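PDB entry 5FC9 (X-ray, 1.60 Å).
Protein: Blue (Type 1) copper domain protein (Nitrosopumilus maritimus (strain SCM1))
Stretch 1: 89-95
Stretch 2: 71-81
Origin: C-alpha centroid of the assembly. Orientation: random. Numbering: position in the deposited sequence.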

# COMPACT_ATOMS: atom_id res chain seq x y z
N VAL A 89 -3.86 11.16 7.07
CA VAL A 89 -4.85 12.23 7.16
C VAL A 89 -5.81 11.96 8.32
O VAL A 89 -6.32 10.85 8.48
CB VAL A 89 -5.63 12.38 5.84
CG1 VAL A 89 -4.69 12.76 4.71
CG2 VAL A 89 -6.37 11.09 5.48
N GLY A 90 -6.02 12.99 9.15
CA GLY A 90 -6.91 12.85 10.29
C GLY A 90 -7.96 13.95 10.33
O GLY A 90 -7.98 14.82 9.46
N LEU A 91 -8.81 13.89 11.34
CA LEU A 91 -9.90 14.84 11.52
C LEU A 91 -9.95 15.39 12.93
O LEU A 91 -9.66 14.70 13.90
CB LEU A 91 -11.25 14.18 11.22
CG LEU A 91 -11.43 13.52 9.87
CD1 LEU A 91 -12.75 12.81 9.86
CD2 LEU A 91 -11.42 14.59 8.82
N VAL A 92 -10.38 16.65 13.03
CA VAL A 92 -10.85 17.22 14.28
C VAL A 92 -12.29 17.65 14.05
O VAL A 92 -12.56 18.45 13.15
CB VAL A 92 -10.00 18.41 14.74
CG1 VAL A 92 -10.56 19.00 16.04
CG2 VAL A 92 -8.55 18.02 14.91
N THR A 93 -13.21 17.10 14.84
CA THR A 93 -14.62 17.40 14.68
C THR A 93 -15.09 18.23 15.86
O THR A 93 -15.14 17.74 16.99
CB THR A 93 -15.45 16.12 14.55
OG1 THR A 93 -15.03 15.40 13.39
CG2 THR A 93 -16.94 16.46 14.42
N VAL A 94 -15.40 19.49 15.58
CA VAL A 94 -15.75 20.47 16.59
C VAL A 94 -17.25 20.74 16.57
O VAL A 94 -17.81 21.10 15.53
CB VAL A 94 -14.99 21.78 16.36
CG1 VAL A 94 -15.21 22.72 17.53
CG2 VAL A 94 -13.50 21.50 16.18
N SER A 95 -17.90 20.56 17.72
CA SER A 95 -19.33 20.80 17.80
C SER A 95 -19.69 21.72 18.98
O SER A 95 -20.78 22.28 19.02
CB SER A 95 -20.09 19.48 17.91
OG SER A 95 -19.58 18.68 18.97
OXT SER A 95 -18.89 21.92 19.90
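Stretch 2, residues 71-81: VFEEEGVYKYY

Stretch 2 pairs with stretch 1 as an antiparallel neighbor in a β-sheet. Its strand 76-81 runs against strand 89-94 with an angle of 150° between their N-to-C directions and a closest approach of 4.7 Å between axes. Within the paired strands the phi/psi values are extended, except at G76 (147/173), where a CB would be jammed against the carbonyl of the residue before, a backbone state that by itself calls for glycine. Before it, E73 to E75 lead from F72 into the pairing strand.

The register is simple: paired residue numbers add to 170. Three pairs, each bonded in both directions, alternate with non-hydrogen-bonded pairs. At V94 and G76, G76 N donates to V94 O at 2.9 Å and V94 N to G76 O at 2.9 Å. Two residues on, Y78 N reaches V92 O at 2.8 Å while V92 N reaches Y78 O at 2.9 Å; then Y80 N meets G90 O at 3.0 Å and G90 N meets Y80 O at 2.9 Å. Between these rungs the CA atoms draw closer, as in L91 CA to K79 CA and T93 CA to V77 CA, both 4.6 Å, and CA-H groups approach the carbonyls already engaged: L91 CA lies 3.4 Å from Y78 O, and K79 CA 3.4 Å from G90 O.

Side chains alternate between the two faces. The face bearing V92, V94, Y78 and Y80 is the richer in aromatics, and F72 joins it from outside the paired strand. V92 CG1 sits over the face of the F72 ring, 3.8 Å from its centroid and only 10° off the normal, while V94 CG2 packs 3.8 Å from F72 CD2 and 3.7 Å from Y78 CE1. Both valines are in the t rotamer. Y78 is tied within its own stretch, its OH donating to E74 O at 2.9 Å, so the ring that touches V94 is tied to E74 O, which V94 CG1 also approaches, at 3.4 Å.

Farther along, Y80 adopts chi1 p and brings its ring across G90. G90 CA lies over the ring face, 4.1 Å from the centroid, and an ideal CB at G90 would come within 2.7 Å of Y80 OH, a clash; the rule here is that glycine opens room for its cross-strand tyrosine. V92 CG2 touches the same ring at Y80 CE1, 4.1 Å away. A water lies 2.6 Å from Y80 OH and 2.9 Å from L91 O, linking the two.

On the other face, with V89, L91, T93, V77, K79 and Y81, the closest side-chain contacts are between aliphatic carbons: L91 CD2 meets K79 CG at 3.4 Å and V77 CG1 at 4.2 Å, T93 CG2 lies 4.2 Å from V77 CG2, and V89 CG1 approaches Y81 CB at 3.6 Å.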

# COMPACT_ATOMS: atom_id res chain seq x y z
N VAL A 71 -6.12 26.19 19.16
CA VAL A 71 -7.43 26.39 19.76
C VAL A 71 -8.51 26.41 18.68
O VAL A 71 -8.46 27.23 17.76
CB VAL A 71 -7.50 27.70 20.58
CG1 VAL A 71 -8.85 27.81 21.26
CG2 VAL A 71 -6.38 27.74 21.61
N PHE A 72 -9.48 25.51 18.79
CA PHE A 72 -10.57 25.41 17.83
C PHE A 72 -11.80 26.19 18.32
O PHE A 72 -12.51 25.73 19.21
CB PHE A 72 -10.94 23.95 17.58
CG PHE A 72 -9.97 23.22 16.70
CD1 PHE A 72 -8.84 22.62 17.23
CD2 PHE A 72 -10.19 23.12 15.33
CE1 PHE A 72 -7.94 21.94 16.42
CE2 PHE A 72 -9.29 22.45 14.51
CZ PHE A 72 -8.16 21.86 15.06
N GLU A 73 -12.04 27.36 17.73
CA GLU A 73 -13.10 28.24 18.19
C GLU A 73 -14.35 28.21 17.30
O GLU A 73 -15.33 28.88 17.61
CB GLU A 73 -12.60 29.68 18.29
CG GLU A 73 -11.54 29.93 19.35
CD GLU A 73 -10.51 30.94 18.89
OE1 GLU A 73 -10.20 30.95 17.68
OE2 GLU A 73 -10.02 31.72 19.72
N GLU A 74 -14.29 27.49 16.18
CA GLU A 74 -15.47 27.36 15.33
C GLU A 74 -15.90 25.90 15.20
O GLU A 74 -15.05 25.02 15.05
CB GLU A 74 -15.22 27.93 13.94
CG GLU A 74 -14.99 29.44 13.83
CD GLU A 74 -13.78 29.94 14.59
OE1 GLU A 74 -12.65 29.66 14.13
OE2 GLU A 74 -13.95 30.63 15.61
N GLU A 75 -17.21 25.65 15.24
CA GLU A 75 -17.72 24.33 14.92
C GLU A 75 -17.39 23.98 13.47
O GLU A 75 -17.24 24.87 12.62
CB GLU A 75 -19.24 24.25 15.15
CG GLU A 75 -19.68 24.54 16.59
CD GLU A 75 -19.91 26.02 16.89
OE1 GLU A 75 -19.41 26.89 16.14
OE2 GLU A 75 -20.60 26.31 17.89
N GLY A 76 -17.27 22.68 13.18
CA GLY A 76 -16.95 22.24 11.84
C GLY A 76 -16.12 20.98 11.84
O GLY A 76 -15.70 20.50 12.90
N VAL A 77 -15.89 20.42 10.66
CA VAL A 77 -15.07 19.23 10.51
C VAL A 77 -13.77 19.65 9.83
O VAL A 77 -13.78 20.21 8.74
CB VAL A 77 -15.78 18.14 9.71
CG1 VAL A 77 -14.86 16.95 9.48
CG2 VAL A 77 -17.05 17.70 10.43
N TYR A 78 -12.65 19.41 10.50
CA TYR A 78 -11.37 19.92 10.03
C TYR A 78 -10.41 18.78 9.68
O TYR A 78 -9.96 18.05 10.56
CB TYR A 78 -10.76 20.82 11.11
CG TYR A 78 -11.63 22.00 11.46
CD1 TYR A 78 -12.56 21.93 12.50
CD2 TYR A 78 -11.56 23.17 10.72
CE1 TYR A 78 -13.37 23.01 12.80
CE2 TYR A 78 -12.36 24.26 11.02
CZ TYR A 78 -13.25 24.17 12.05
OH TYR A 78 -14.04 25.27 12.33
N LYS A 79 -10.10 18.65 8.39
CA LYS A 79 -9.12 17.66 7.93
C LYS A 79 -7.71 18.19 8.08
O LYS A 79 -7.47 19.39 7.92
CB LYS A 79 -9.37 17.28 6.46
CG LYS A 79 -10.70 16.64 6.18
CD LYS A 79 -10.86 16.31 4.70
CE LYS A 79 -12.11 16.96 4.12
NZ LYS A 79 -12.09 18.44 4.22
N TYR A 80 -6.75 17.31 8.36
CA TYR A 80 -5.36 17.72 8.35
C TYR A 80 -4.49 16.56 7.92
O TYR A 80 -4.91 15.40 7.98
CB TYR A 80 -4.92 18.22 9.73
CG TYR A 80 -4.93 17.14 10.78
CD1 TYR A 80 -6.08 16.88 11.50
CD2 TYR A 80 -3.80 16.38 11.03
CE1 TYR A 80 -6.12 15.87 12.47
CE2 TYR A 80 -3.82 15.37 11.99
CZ TYR A 80 -4.97 15.12 12.70
OH TYR A 80 -5.01 14.12 13.65
N TYR A 81 -3.26 16.85 7.52
CA TYR A 81 -2.36 15.78 7.13
C TYR A 81 -0.94 16.16 7.58
O TYR A 81 -0.75 17.16 8.28
CB TYR A 81 -2.51 15.52 5.62
CG TYR A 81 -1.66 16.32 4.64
CD1 TYR A 81 -1.33 15.77 3.40
CD2 TYR A 81 -1.13 17.56 4.96
CE1 TYR A 81 -0.52 16.47 2.50
CE2 TYR A 81 -0.33 18.25 4.08
CZ TYR A 81 -0.03 17.71 2.85
OH TYR A 81 0.76 18.40 1.96
O HOH W 1 -7.27 13.36 14.74